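Local coordinates for protein nitrite oxidoreductase subunit A (Kuenenia stuttgartiensis, PDB 7B04) that is a NarG-like subunit of the molybdopterin oxidoreductase family that holds a molybdenum atom, two MD1 groups and an iron/sulfur cluster, at residues B[134-140]-B[691-696]; B[222-226]-B[239-243]; B[646-652]-B[674-680]; B[654-658]-B[684-688]. All blocks are in the same frame, centred on the assembly; numbering follows the deposited sequence.

Interaction 1 of 4, residues B[134-140]-B[691-696]; sequences PLIRKGW and ADFAFP
An antiparallel strand pairing, buried throughout, joins 135-137 to 693-696 in the mixed sheet, where 169-171 flanks the first strand and 676-681 the second. The axes run 4.7 Å apart at 175°. L135 faces A694 as the hydrogen-bonded pair, L135 N to A694 O at 2.9 Å and A694 N to L135 O at 2.8 Å; I136 and F693 form the next, non-hydrogen-bonded pair, and R137 N gives a further bond to D692 O (3.0 Å). Small A694 admits L135 CB at 3.6 Å from its CB, while extended I136 (t, t) brings CD1 within 3.5 Å of F693 CE1. R137 is at the N-cap of helix 138-145, whose first turn brings W140 (chi1 t) beside F693: the F693 edge meets the W140 face in a T-shaped pair, centroids 4.8 Å apart. R137 also bridges to D692, NE to OD1 at 2.8 Å, and to D167, while D692 takes R164 too. These charges, sealed from solvent, compensate one another where the strand gives way to helix.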
# COMPACT_ATOMS: atom_id res chain seq x y z
N PRO B 134 9.81 25.17 13.07
CA PRO B 134 11.16 25.10 12.48
C PRO B 134 12.18 24.58 13.48
O PRO B 134 12.12 24.87 14.68
CB PRO B 134 11.45 26.55 12.09
CG PRO B 134 10.10 27.16 11.89
CD PRO B 134 9.22 26.51 12.92
N LEU B 135 13.13 23.80 12.98
CA LEU B 135 14.15 23.16 13.80
C LEU B 135 15.54 23.55 13.32
O LEU B 135 15.79 23.64 12.11
CB LEU B 135 14.01 21.64 13.78
CG LEU B 135 12.75 21.04 14.41
CD1 LEU B 135 12.69 19.54 14.14
CD2 LEU B 135 12.74 21.32 15.90
N ILE B 136 16.43 23.79 14.27
CA ILE B 136 17.85 23.99 14.01
C ILE B 136 18.64 23.14 14.98
O ILE B 136 18.27 23.03 16.16
CB ILE B 136 18.24 25.48 14.12
CG1 ILE B 136 19.72 25.68 13.78
CG2 ILE B 136 17.92 26.04 15.50
CD1 ILE B 136 20.14 27.13 13.66
N ARG B 137 19.70 22.51 14.50
CA ARG B 137 20.50 21.63 15.34
C ARG B 137 21.39 22.44 16.26
O ARG B 137 21.96 23.47 15.86
CB ARG B 137 21.34 20.68 14.48
CG ARG B 137 22.01 19.58 15.27
CD ARG B 137 22.75 18.62 14.35
NE ARG B 137 23.74 19.33 13.56
CZ ARG B 137 24.95 19.66 13.99
NH1 ARG B 137 25.33 19.35 15.22
NH2 ARG B 137 25.78 20.31 13.19
N LYS B 138 21.52 21.98 17.50
CA LYS B 138 22.25 22.74 18.51
C LYS B 138 23.71 22.93 18.12
O LYS B 138 24.26 24.03 18.23
CB LYS B 138 22.15 22.04 19.87
CG LYS B 138 22.81 22.81 21.01
CD LYS B 138 22.74 22.05 22.32
CE LYS B 138 23.27 22.89 23.47
NZ LYS B 138 24.72 23.20 23.31
N GLY B 139 24.36 21.87 17.64
CA GLY B 139 25.76 21.99 17.28
C GLY B 139 26.03 22.75 16.00
O GLY B 139 27.20 22.98 15.68
N TRP B 140 25.00 23.20 15.30
CA TRP B 140 25.18 24.08 14.15
C TRP B 140 24.90 25.52 14.51
O TRP B 140 25.63 26.42 14.08
CB TRP B 140 24.29 23.66 12.98
CG TRP B 140 24.70 24.29 11.68
CD1 TRP B 140 25.50 23.74 10.73
CD2 TRP B 140 24.34 25.59 11.21
NE1 TRP B 140 25.65 24.61 9.68
CE2 TRP B 140 24.95 25.76 9.95
CE3 TRP B 140 23.55 26.63 11.72
CZ2 TRP B 140 24.81 26.92 9.20
CZ3 TRP B 140 23.41 27.79 10.97
CH2 TRP B 140 24.04 27.92 9.73
N ALA B 691 20.14 16.11 9.96
CA ALA B 691 20.25 17.37 9.24
C ALA B 691 20.56 18.50 10.21
O ALA B 691 20.60 18.32 11.43
CB ALA B 691 18.96 17.67 8.46
N ASP B 692 20.77 19.70 9.65
CA ASP B 692 21.04 20.89 10.45
C ASP B 692 19.86 21.83 10.55
O ASP B 692 19.75 22.57 11.53
CB ASP B 692 22.23 21.66 9.85
CG ASP B 692 23.53 20.88 9.91
OD1 ASP B 692 23.71 20.08 10.85
OD2 ASP B 692 24.37 21.06 9.00
N PHE B 693 18.96 21.81 9.56
CA PHE B 693 17.76 22.63 9.58
C PHE B 693 16.55 21.78 9.21
O PHE B 693 16.67 20.78 8.50
CB PHE B 693 17.86 23.81 8.60
CG PHE B 693 18.73 24.93 9.09
CD1 PHE B 693 18.21 25.93 9.89
CD2 PHE B 693 20.07 24.98 8.73
CE1 PHE B 693 19.01 26.96 10.33
CE2 PHE B 693 20.87 26.01 9.17
CZ PHE B 693 20.34 27.01 9.97
N ALA B 694 15.39 22.20 9.69
CA ALA B 694 14.12 21.57 9.35
C ALA B 694 13.07 22.66 9.21
O ALA B 694 12.94 23.51 10.09
CB ALA B 694 13.70 20.55 10.41
N PHE B 695 12.32 22.62 8.11
CA PHE B 695 11.30 23.63 7.84
C PHE B 695 9.95 22.95 7.67
O PHE B 695 9.75 22.21 6.69
CB PHE B 695 11.65 24.44 6.60
CG PHE B 695 12.93 25.21 6.73
CD1 PHE B 695 12.96 26.41 7.43
CD2 PHE B 695 14.10 24.73 6.17
CE1 PHE B 695 14.14 27.12 7.56
CE2 PHE B 695 15.28 25.44 6.29
CZ PHE B 695 15.30 26.63 6.99
N PRO B 696 9.01 23.16 8.59
CA PRO B 696 7.69 22.51 8.47
C PRO B 696 6.88 23.15 7.35
O PRO B 696 6.61 24.36 7.37
CB PRO B 696 7.05 22.75 9.84
CG PRO B 696 7.72 23.98 10.35
CD PRO B 696 9.12 23.95 9.82

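Interaction 2 of 4, residues B[222-226]-B[239-243]; sequences FKGRG and MYRFN
Strand 222-226 has regular beta conformation, and the helical turn 239-243 packs alongside it, nearly antiparallel, the axes 7.3 Å apart at 158°. CA to CA distances are 4.9 Å for G226 and M239 and 5.9 Å for G224 and N243. Glycine suits both strand positions: a CB on G224 would collide with N243 OD1, and one on G226 would crowd M239 CB. The bared backbone lets N243 (chi1 m) donate from ND2 to G224 O at 2.6 Å; ND2 also bonds to N266. This is the strand-to-helix half of the beta-alpha-beta unit 222-226, 238-254, 265-266, the helix packed on the sheet. M239 (t, p, p) lays CB and CG on the bare backbone, CG 3.5 Å from R225 C, and its thioether end runs on to W650. Y240 turns its ring edge to G224 O, 3.8 Å from CE1, and its hydroxyl bonds to W267 O. At the other end F222 (chi1 t) places CZ 3.7 Å from F242 CE2, planes at 55°, and F242 meets W650 edge-to-face.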
# COMPACT_ATOMS: atom_id res chain seq x y z
N PHE B 222 26.82 24.73 -3.32
CA PHE B 222 25.45 24.65 -2.84
C PHE B 222 24.66 23.72 -3.74
O PHE B 222 24.64 23.89 -4.96
CB PHE B 222 24.77 26.02 -2.81
CG PHE B 222 23.37 26.00 -2.25
CD1 PHE B 222 23.13 26.30 -0.92
CD2 PHE B 222 22.28 25.68 -3.05
CE1 PHE B 222 21.85 26.29 -0.40
CE2 PHE B 222 21.00 25.66 -2.54
CZ PHE B 222 20.78 25.97 -1.21
N LYS B 223 24.01 22.74 -3.13
CA LYS B 223 23.22 21.77 -3.87
C LYS B 223 21.77 21.92 -3.45
O LYS B 223 21.41 21.62 -2.30
CB LYS B 223 23.74 20.36 -3.61
CG LYS B 223 24.91 19.96 -4.51
CD LYS B 223 26.19 20.73 -4.26
CE LYS B 223 27.22 20.38 -5.32
NZ LYS B 223 27.53 18.92 -5.36
N GLY B 224 20.95 22.40 -4.37
CA GLY B 224 19.54 22.60 -4.09
C GLY B 224 18.67 21.66 -4.89
O GLY B 224 18.65 21.70 -6.12
N ARG B 225 17.97 20.78 -4.19
CA ARG B 225 17.14 19.77 -4.83
C ARG B 225 15.68 20.07 -4.58
O ARG B 225 15.24 20.11 -3.43
CB ARG B 225 17.48 18.38 -4.29
CG ARG B 225 16.47 17.33 -4.70
CD ARG B 225 17.11 15.96 -4.86
NE ARG B 225 16.15 15.01 -5.40
CZ ARG B 225 16.03 13.75 -5.01
NH1 ARG B 225 16.81 13.25 -4.07
NH2 ARG B 225 15.11 12.98 -5.58
N GLY B 226 14.92 20.29 -5.65
CA GLY B 226 13.48 20.25 -5.50
C GLY B 226 13.07 18.80 -5.69
O GLY B 226 13.21 18.28 -6.80
N MET B 239 12.77 25.26 -5.89
CA MET B 239 14.14 25.12 -5.42
C MET B 239 15.14 25.36 -6.54
O MET B 239 16.19 25.96 -6.32
CB MET B 239 14.34 23.74 -4.81
CG MET B 239 15.70 23.53 -4.17
SD MET B 239 15.93 24.57 -2.72
CE MET B 239 14.83 23.76 -1.56
N TYR B 240 14.82 24.90 -7.75
CA TYR B 240 15.68 25.18 -8.90
C TYR B 240 15.73 26.68 -9.19
O TYR B 240 16.77 27.19 -9.63
CB TYR B 240 15.21 24.42 -10.13
CG TYR B 240 15.41 22.92 -10.06
CD1 TYR B 240 16.07 22.33 -8.99
CD2 TYR B 240 14.96 22.09 -11.08
CE1 TYR B 240 16.25 20.96 -8.93
CE2 TYR B 240 15.14 20.73 -11.03
CZ TYR B 240 15.79 20.17 -9.95
OH TYR B 240 15.97 18.80 -9.90
N ARG B 241 14.63 27.39 -8.95
CA ARG B 241 14.64 28.84 -9.07
C ARG B 241 15.51 29.47 -7.99
O ARG B 241 16.24 30.43 -8.25
CB ARG B 241 13.21 29.38 -8.99
CG ARG B 241 13.05 30.85 -9.32
CD ARG B 241 11.60 31.27 -9.19
NE ARG B 241 11.39 32.67 -9.52
CZ ARG B 241 11.08 33.12 -10.74
NH1 ARG B 241 10.95 32.26 -11.75
NH2 ARG B 241 10.91 34.41 -10.95
N PHE B 242 15.45 28.93 -6.77
CA PHE B 242 16.30 29.42 -5.69
C PHE B 242 17.77 29.25 -6.03
O PHE B 242 18.58 30.16 -5.81
CB PHE B 242 15.96 28.69 -4.39
CG PHE B 242 16.74 29.18 -3.20
CD1 PHE B 242 16.40 30.35 -2.56
CD2 PHE B 242 17.83 28.45 -2.72
CE1 PHE B 242 17.12 30.80 -1.47
CE2 PHE B 242 18.55 28.90 -1.64
CZ PHE B 242 18.20 30.07 -1.01
N ASN B 243 18.09 28.09 -6.57
CA ASN B 243 19.46 27.76 -6.97
C ASN B 243 19.89 28.78 -8.02
O ASN B 243 21.02 29.22 -8.01
CB ASN B 243 19.45 26.39 -7.63
CG ASN B 243 19.33 25.30 -6.61
OD1 ASN B 243 19.64 25.52 -5.47
ND2 ASN B 243 18.92 24.13 -7.02

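Interaction 3 of 4, residues B[646-652]-B[674-680]; sequences TKVLWFT and IEQIMST. With MD1 (phosphoric acid 4-(2-amino-4-oxo-3,4,5,6,-tetrahydro-pteridin-6-yl)-2-hydroxy-3,4-dimercapto-but-3-en-yl ester guanylate ester), chain C.
Backbone hydrogen bonds zip the two segments together: Q676 N to K647 O at 3.0 Å, L649 N to Q676 O at 2.8 Å, F651 N to M678 O at 3.1 Å and T680 N to F651 O at 2.9 Å, with a weak, bent one from M678 N to L649 O (2.7 Å). A side-chain bond, W650 NE1 to T680 OG1 at 3.2 Å, adds to them. The strands 648-652 and 676-680 are parallel, axes 4.5 Å apart at 8°, in register V648 with Q676, L649 with I677, W650 with M678 and F651 with S679. Helix 663-670 links them in a beta-alpha-beta crossover, central to the mixed sheet. On the face of V648, W650, Q676 and M678, M678 (m, t, p) sets CE over the five-membered ring of W650 (chi1 t), 4.1 Å from its centroid (CH-pi), with SD obliquely 4.8 Å from the same centroid, a Met-aromatic contact; helices 174-191 and 734-749 cover this face. On the other, F651 (chi1 p) swings its ring toward the second strand, so that S679 CB lies 4.0 Å from its centroid, in room that the small serine leaves, and CE1 is 4.0 Å from I677 CG2. At the strands' C-terminal end T680 CG2 comes within 3.2 Å of N2 of MD1, in whose pocket T680 lies.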
# COMPACT_ATOMS: atom_id res chain seq x y z
N THR B 646 29.95 19.06 -2.54
CA THR B 646 28.76 19.45 -1.80
C THR B 646 29.17 19.95 -0.43
O THR B 646 29.76 19.20 0.36
CB THR B 646 27.76 18.30 -1.66
OG1 THR B 646 27.48 17.74 -2.95
CG2 THR B 646 26.47 18.79 -1.02
N LYS B 647 28.87 21.21 -0.15
CA LYS B 647 29.15 21.83 1.14
C LYS B 647 27.90 22.37 1.81
O LYS B 647 27.85 22.44 3.04
CB LYS B 647 30.18 22.96 0.98
CG LYS B 647 31.56 22.46 0.62
CD LYS B 647 32.14 21.64 1.77
CE LYS B 647 33.56 21.21 1.48
NZ LYS B 647 34.14 20.42 2.60
N VAL B 648 26.89 22.77 1.04
CA VAL B 648 25.58 23.14 1.55
C VAL B 648 24.54 22.37 0.75
O VAL B 648 24.71 22.15 -0.45
CB VAL B 648 25.33 24.66 1.45
CG1 VAL B 648 24.03 25.03 2.15
CG2 VAL B 648 26.48 25.44 2.03
N LEU B 649 23.47 21.95 1.43
CA LEU B 649 22.47 21.10 0.82
C LEU B 649 21.11 21.45 1.40
O LEU B 649 20.98 21.62 2.62
CB LEU B 649 22.79 19.62 1.05
CG LEU B 649 21.74 18.60 0.60
CD1 LEU B 649 21.46 18.75 -0.88
CD2 LEU B 649 22.20 17.18 0.92
N TRP B 650 20.11 21.57 0.53
CA TRP B 650 18.75 21.81 0.98
C TRP B 650 17.77 21.16 0.02
O TRP B 650 17.89 21.35 -1.20
CB TRP B 650 18.51 23.32 1.09
CG TRP B 650 17.15 23.73 1.53
CD1 TRP B 650 16.30 23.05 2.35
CD2 TRP B 650 16.50 24.96 1.20
NE1 TRP B 650 15.15 23.77 2.54
CE2 TRP B 650 15.25 24.95 1.84
CE3 TRP B 650 16.84 26.06 0.41
CZ2 TRP B 650 14.34 26.00 1.72
CZ3 TRP B 650 15.95 27.10 0.30
CH2 TRP B 650 14.71 27.06 0.95
N PHE B 651 16.80 20.41 0.56
CA PHE B 651 15.90 19.61 -0.27
C PHE B 651 14.49 19.54 0.31
O PHE B 651 14.33 19.39 1.53
CB PHE B 651 16.47 18.19 -0.45
CG PHE B 651 16.88 17.53 0.84
CD1 PHE B 651 18.12 17.77 1.40
CD2 PHE B 651 16.02 16.64 1.48
CE1 PHE B 651 18.50 17.16 2.58
CE2 PHE B 651 16.40 16.03 2.66
CZ PHE B 651 17.64 16.29 3.22
N THR B 652 13.49 19.67 -0.57
CA THR B 652 12.06 19.65 -0.25
C THR B 652 11.42 18.42 -0.86
O THR B 652 11.88 17.91 -1.89
CB THR B 652 11.29 20.90 -0.79
OG1 THR B 652 11.31 20.90 -2.23
CG2 THR B 652 11.93 22.18 -0.31
N ILE B 674 29.83 17.74 4.74
CA ILE B 674 28.84 18.68 4.23
C ILE B 674 28.51 19.62 5.38
O ILE B 674 28.02 19.18 6.43
CB ILE B 674 27.58 17.96 3.72
CG1 ILE B 674 27.96 16.71 2.93
CG2 ILE B 674 26.72 18.91 2.88
CD1 ILE B 674 26.83 16.14 2.10
N GLU B 675 28.87 20.88 5.23
CA GLU B 675 28.77 21.95 6.25
C GLU B 675 27.35 22.42 6.57
O GLU B 675 27.18 23.04 7.60
CB GLU B 675 29.75 23.06 5.91
CG GLU B 675 31.07 22.51 5.49
CD GLU B 675 32.13 23.57 5.40
OE1 GLU B 675 31.79 24.70 5.63
OE2 GLU B 675 33.27 23.25 5.09
N GLN B 676 26.41 22.27 5.65
CA GLN B 676 25.03 22.66 5.99
C GLN B 676 24.03 21.73 5.31
O GLN B 676 24.03 21.74 4.12
CB GLN B 676 24.83 24.10 5.55
CG GLN B 676 23.44 24.62 5.75
CD GLN B 676 23.49 26.11 5.73
OE1 GLN B 676 24.54 26.71 5.78
NE2 GLN B 676 22.34 26.73 5.66
N ILE B 677 23.20 21.01 6.06
CA ILE B 677 22.18 20.14 5.50
C ILE B 677 20.83 20.66 5.95
O ILE B 677 20.62 20.91 7.15
CB ILE B 677 22.38 18.67 5.94
CG1 ILE B 677 23.68 18.10 5.37
CG2 ILE B 677 21.19 17.83 5.52
CD1 ILE B 677 24.85 18.18 6.32
N MET B 678 19.92 20.83 5.01
CA MET B 678 18.63 21.44 5.29
C MET B 678 17.55 20.62 4.61
O MET B 678 17.75 20.11 3.50
CB MET B 678 18.59 22.89 4.79
CG MET B 678 19.59 23.80 5.48
SD MET B 678 19.84 25.32 4.56
CE MET B 678 18.25 26.10 4.72
N SER B 679 16.41 20.49 5.27
CA SER B 679 15.31 19.72 4.72
C SER B 679 13.99 20.41 5.02
O SER B 679 13.74 20.83 6.15
CB SER B 679 15.30 18.29 5.29
OG SER B 679 14.17 17.58 4.81
N THR B 680 13.17 20.53 3.99
CA THR B 680 11.78 20.92 4.12
C THR B 680 10.91 19.68 4.11
O THR B 680 11.08 18.79 3.26
CB THR B 680 11.36 21.84 2.98
OG1 THR B 680 12.09 23.06 3.06
CG2 THR B 680 9.88 22.13 3.06
PB MD1 C . 11.71 10.08 -2.14
O3B MD1 C . 10.45 9.35 -1.37
O1B MD1 C . 12.74 10.45 -1.11
O2B MD1 C . 11.20 11.34 -2.81
O3A MD1 C . 12.40 9.11 -3.29
C10 MD1 C . 11.72 8.03 -3.85
C11 MD1 C . 12.72 6.86 -4.09
O11 MD1 C . 12.63 5.84 -2.86
C12 MD1 C . 12.50 6.27 -5.27
S12 MD1 C . 11.07 6.79 -6.26
C13 MD1 C . 13.39 5.16 -5.91
S13 MD1 C . 12.78 4.59 -7.53
C14 MD1 C . 14.59 4.52 -5.41
N15 MD1 C . 14.14 3.03 -5.02
C16 MD1 C . 15.02 2.31 -4.20
C15 MD1 C . 14.81 0.85 -4.03
O14 MD1 C . 13.91 0.31 -4.60
N17 MD1 C . 15.71 0.06 -3.15
C17 MD1 C . 16.87 0.75 -2.41
N16 MD1 C . 17.76 -0.02 -1.56
N18 MD1 C . 17.10 2.23 -2.57
C20 MD1 C . 16.24 3.02 -3.42
N8 MD1 C . 16.50 4.39 -3.53
C7 MD1 C . 15.45 5.24 -4.40
PA MD1 C . 9.47 10.13 -0.30
O1A MD1 C . 8.11 9.48 -0.27
O2A MD1 C . 10.11 10.03 1.06
O5' MD1 C . 9.31 11.74 -0.60
C5' MD1 C . 8.31 12.40 0.13
C4' MD1 C . 8.92 13.13 1.38
O4' MD1 C . 8.44 14.61 1.41
C1' MD1 C . 7.32 14.65 2.49
N9 MD1 C . 6.10 15.34 1.98
C4 MD1 C . 6.16 16.63 1.72
N3 MD1 C . 7.28 17.60 1.82
C2 MD1 C . 7.06 18.99 1.45
N2 MD1 C . 8.16 19.93 1.56
N1 MD1 C . 5.78 19.44 0.98
C6 MD1 C . 4.71 18.50 0.88
O6 MD1 C . 3.65 18.86 0.49
C5 MD1 C . 4.94 17.03 1.27
N7 MD1 C . 4.14 15.97 1.27
C8 MD1 C . 4.86 14.91 1.72
C2' MD1 C . 7.08 13.44 2.79
O2' MD1 C . 6.75 13.33 4.21
C3' MD1 C . 8.48 12.62 2.46
O3' MD1 C . 9.42 12.82 3.55

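Interaction 4 of 4, residues B[654-658]-B[684-688]; sequences VNLIN and ITGSI. With MD1 (phosphoric acid 4-(2-amino-4-oxo-3,4,5,6,-tetrahydro-pteridin-6-yl)-2-hydroxy-3,4-dimercapto-but-3-en-yl ester guanylate ester), chain C.
One serine hydroxyl, S687 OG, bridges two points of the opposing loop: it donates to N655 OD1 at 2.9 Å and accepts from N658 N at the short distance of 2.6 Å. N655 (phi -106°, psi 59°) bends the chain out of the extended conformation of V654, and 656-658 then take helical backbone angles, which turn the amide of N658 inward to the oxygen; the CA-to-CB bond of small S687 points toward 654-658, and the m rotamer places OG between N655 OD1 and N658 N. I657 CA and S687 CA are the nearest, 5.0 Å apart. On the second segment G686 has a positive phi (81°, psi -28°), where a CB would jam against the preceding carbonyl oxygen, and this turn directs T685 and S687 to the same partner. T685 (p) sets CB 3.1 Å from N655 OD1, so that one asparagine oxygen meets both residues. N658 has its own tie beyond the pair, OD1 accepting from I1024 N. N655 N also donates to O1B of MD1 at 3.1 Å, V654 CG1 lies 3.0 Å from MD1 O2B, and T685 CG2 merely touches MD1 O3' at 3.7 Å. The two loops thus line part of the pocket at the diphosphate and ribose, with N659 and D681 as further partners of MD1, consistent with the usual placing of nucleotide sites at the C-terminal ends of parallel strands in alpha/beta folds.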
# COMPACT_ATOMS: atom_id res chain seq x y z
N VAL B 654 11.53 15.46 -0.35
CA VAL B 654 12.33 14.22 -0.48
C VAL B 654 12.87 13.85 0.89
O VAL B 654 13.09 14.74 1.65
CB VAL B 654 13.45 14.38 -1.52
CG1 VAL B 654 13.10 13.70 -2.81
CG2 VAL B 654 13.76 15.82 -1.81
N ASN B 655 13.01 12.56 1.18
CA ASN B 655 13.62 12.02 2.41
C ASN B 655 14.98 11.52 1.94
O ASN B 655 15.26 10.37 2.05
CB ASN B 655 12.82 10.82 2.89
CG ASN B 655 12.72 10.64 4.38
OD1 ASN B 655 13.53 11.12 5.13
ND2 ASN B 655 11.72 9.91 4.81
N LEU B 656 15.75 12.42 1.39
CA LEU B 656 16.99 12.15 0.64
C LEU B 656 17.95 11.31 1.43
O LEU B 656 18.47 10.36 0.89
CB LEU B 656 17.60 13.52 0.36
CG LEU B 656 18.69 13.55 -0.69
CD1 LEU B 656 18.21 14.31 -1.90
CD2 LEU B 656 19.91 14.20 -0.12
N ILE B 657 18.20 11.70 2.66
CA ILE B 657 19.20 10.97 3.42
C ILE B 657 18.67 9.62 3.87
O ILE B 657 19.34 8.59 3.74
CB ILE B 657 19.68 11.82 4.62
CG1 ILE B 657 20.38 13.08 4.11
CG2 ILE B 657 20.64 11.02 5.49
CD1 ILE B 657 20.68 14.09 5.20
N ASN B 658 17.43 9.59 4.38
CA ASN B 658 16.83 8.33 4.81
C ASN B 658 16.73 7.35 3.65
O ASN B 658 17.05 6.17 3.80
CB ASN B 658 15.46 8.59 5.44
CG ASN B 658 14.79 7.33 5.94
OD1 ASN B 658 14.76 7.08 7.15
ND2 ASN B 658 14.23 6.54 5.03
N ILE B 684 8.97 14.44 10.88
CA ILE B 684 10.36 14.21 11.27
C ILE B 684 10.75 12.84 10.72
O ILE B 684 10.21 11.81 11.11
CB ILE B 684 10.54 14.30 12.80
CG1 ILE B 684 12.01 14.16 13.19
CG2 ILE B 684 9.62 13.33 13.56
CD1 ILE B 684 12.30 14.68 14.58
N THR B 685 11.69 12.83 9.77
CA THR B 685 11.89 11.67 8.90
C THR B 685 13.19 10.91 9.11
O THR B 685 13.43 9.92 8.40
CB THR B 685 11.79 12.11 7.44
OG1 THR B 685 12.59 13.28 7.23
CG2 THR B 685 10.34 12.41 7.09
N GLY B 686 14.03 11.31 10.06
CA GLY B 686 15.35 10.72 10.14
C GLY B 686 16.35 11.34 9.17
O GLY B 686 17.55 11.32 9.45
N SER B 687 15.88 11.87 8.04
CA SER B 687 16.73 12.81 7.31
C SER B 687 16.83 14.13 8.06
O SER B 687 17.88 14.78 8.02
CB SER B 687 16.20 13.02 5.89
OG SER B 687 16.31 11.84 5.12
N ILE B 688 15.76 14.53 8.76
CA ILE B 688 15.84 15.69 9.63
C ILE B 688 16.71 15.36 10.85
O ILE B 688 17.47 16.20 11.34
CB ILE B 688 14.44 16.16 10.07
CG1 ILE B 688 13.81 17.16 9.10
CG2 ILE B 688 14.47 16.77 11.47
CD1 ILE B 688 13.57 16.62 7.72
PB MD1 C . 11.71 10.08 -2.14
O3B MD1 C . 10.45 9.35 -1.37
O1B MD1 C . 12.74 10.45 -1.11
O2B MD1 C . 11.20 11.34 -2.81
O3A MD1 C . 12.40 9.11 -3.29
C10 MD1 C . 11.72 8.03 -3.85
C11 MD1 C . 12.72 6.86 -4.09
O11 MD1 C . 12.63 5.84 -2.86
C12 MD1 C . 12.50 6.27 -5.27
S12 MD1 C . 11.07 6.79 -6.26
C13 MD1 C . 13.39 5.16 -5.91
S13 MD1 C . 12.78 4.59 -7.53
C14 MD1 C . 14.59 4.52 -5.41
N15 MD1 C . 14.14 3.03 -5.02
C16 MD1 C . 15.02 2.31 -4.20
C15 MD1 C . 14.81 0.85 -4.03
O14 MD1 C . 13.91 0.31 -4.60
N17 MD1 C . 15.71 0.06 -3.15
C17 MD1 C . 16.87 0.75 -2.41
N16 MD1 C . 17.76 -0.02 -1.56
N18 MD1 C . 17.10 2.23 -2.57
C20 MD1 C . 16.24 3.02 -3.42
N8 MD1 C . 16.50 4.39 -3.53
C7 MD1 C . 15.45 5.24 -4.40
PA MD1 C . 9.47 10.13 -0.30
O1A MD1 C . 8.11 9.48 -0.27
O2A MD1 C . 10.11 10.03 1.06
O5' MD1 C . 9.31 11.74 -0.60
C5' MD1 C . 8.31 12.40 0.13
C4' MD1 C . 8.92 13.13 1.38
O4' MD1 C . 8.44 14.61 1.41
C1' MD1 C . 7.32 14.65 2.49
N9 MD1 C . 6.10 15.34 1.98
C4 MD1 C . 6.16 16.63 1.72
N3 MD1 C . 7.28 17.60 1.82
C2 MD1 C . 7.06 18.99 1.45
N2 MD1 C . 8.16 19.93 1.56
N1 MD1 C . 5.78 19.44 0.98
C6 MD1 C . 4.71 18.50 0.88
O6 MD1 C . 3.65 18.86 0.49
C5 MD1 C . 4.94 17.03 1.27
N7 MD1 C . 4.14 15.97 1.27
C8 MD1 C . 4.86 14.91 1.72
C2' MD1 C . 7.08 13.44 2.79
O2' MD1 C . 6.75 13.33 4.21
C3' MD1 C . 8.48 12.62 2.46
O3' MD1 C . 9.42 12.82 3.55

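Interactions 1, 2 and 3 share one mixed sheet: 222-226 pairs with 648-652 (K223 N to V648 O, 2.8 Å), and 676-681 with 693-696 (F695 N to S679 O, 3.0 Å), so interaction 3 lies between the other two, its centre 10 Å from that of interaction 2 and 11 Å from that of interaction 1. Interaction 4 closes the sheet's ligand-facing end, with I688 CD1 3.1 Å from S679 OG and L656 CB 3.6 Å from F651 CE2. Interactions 3 and 4 both touch the same MD1, one at its guanine, the other at its diphosphate and ribose. The R225 side chain, about 5 Å from this same MD1, lies about 9 Å from the molybdenum.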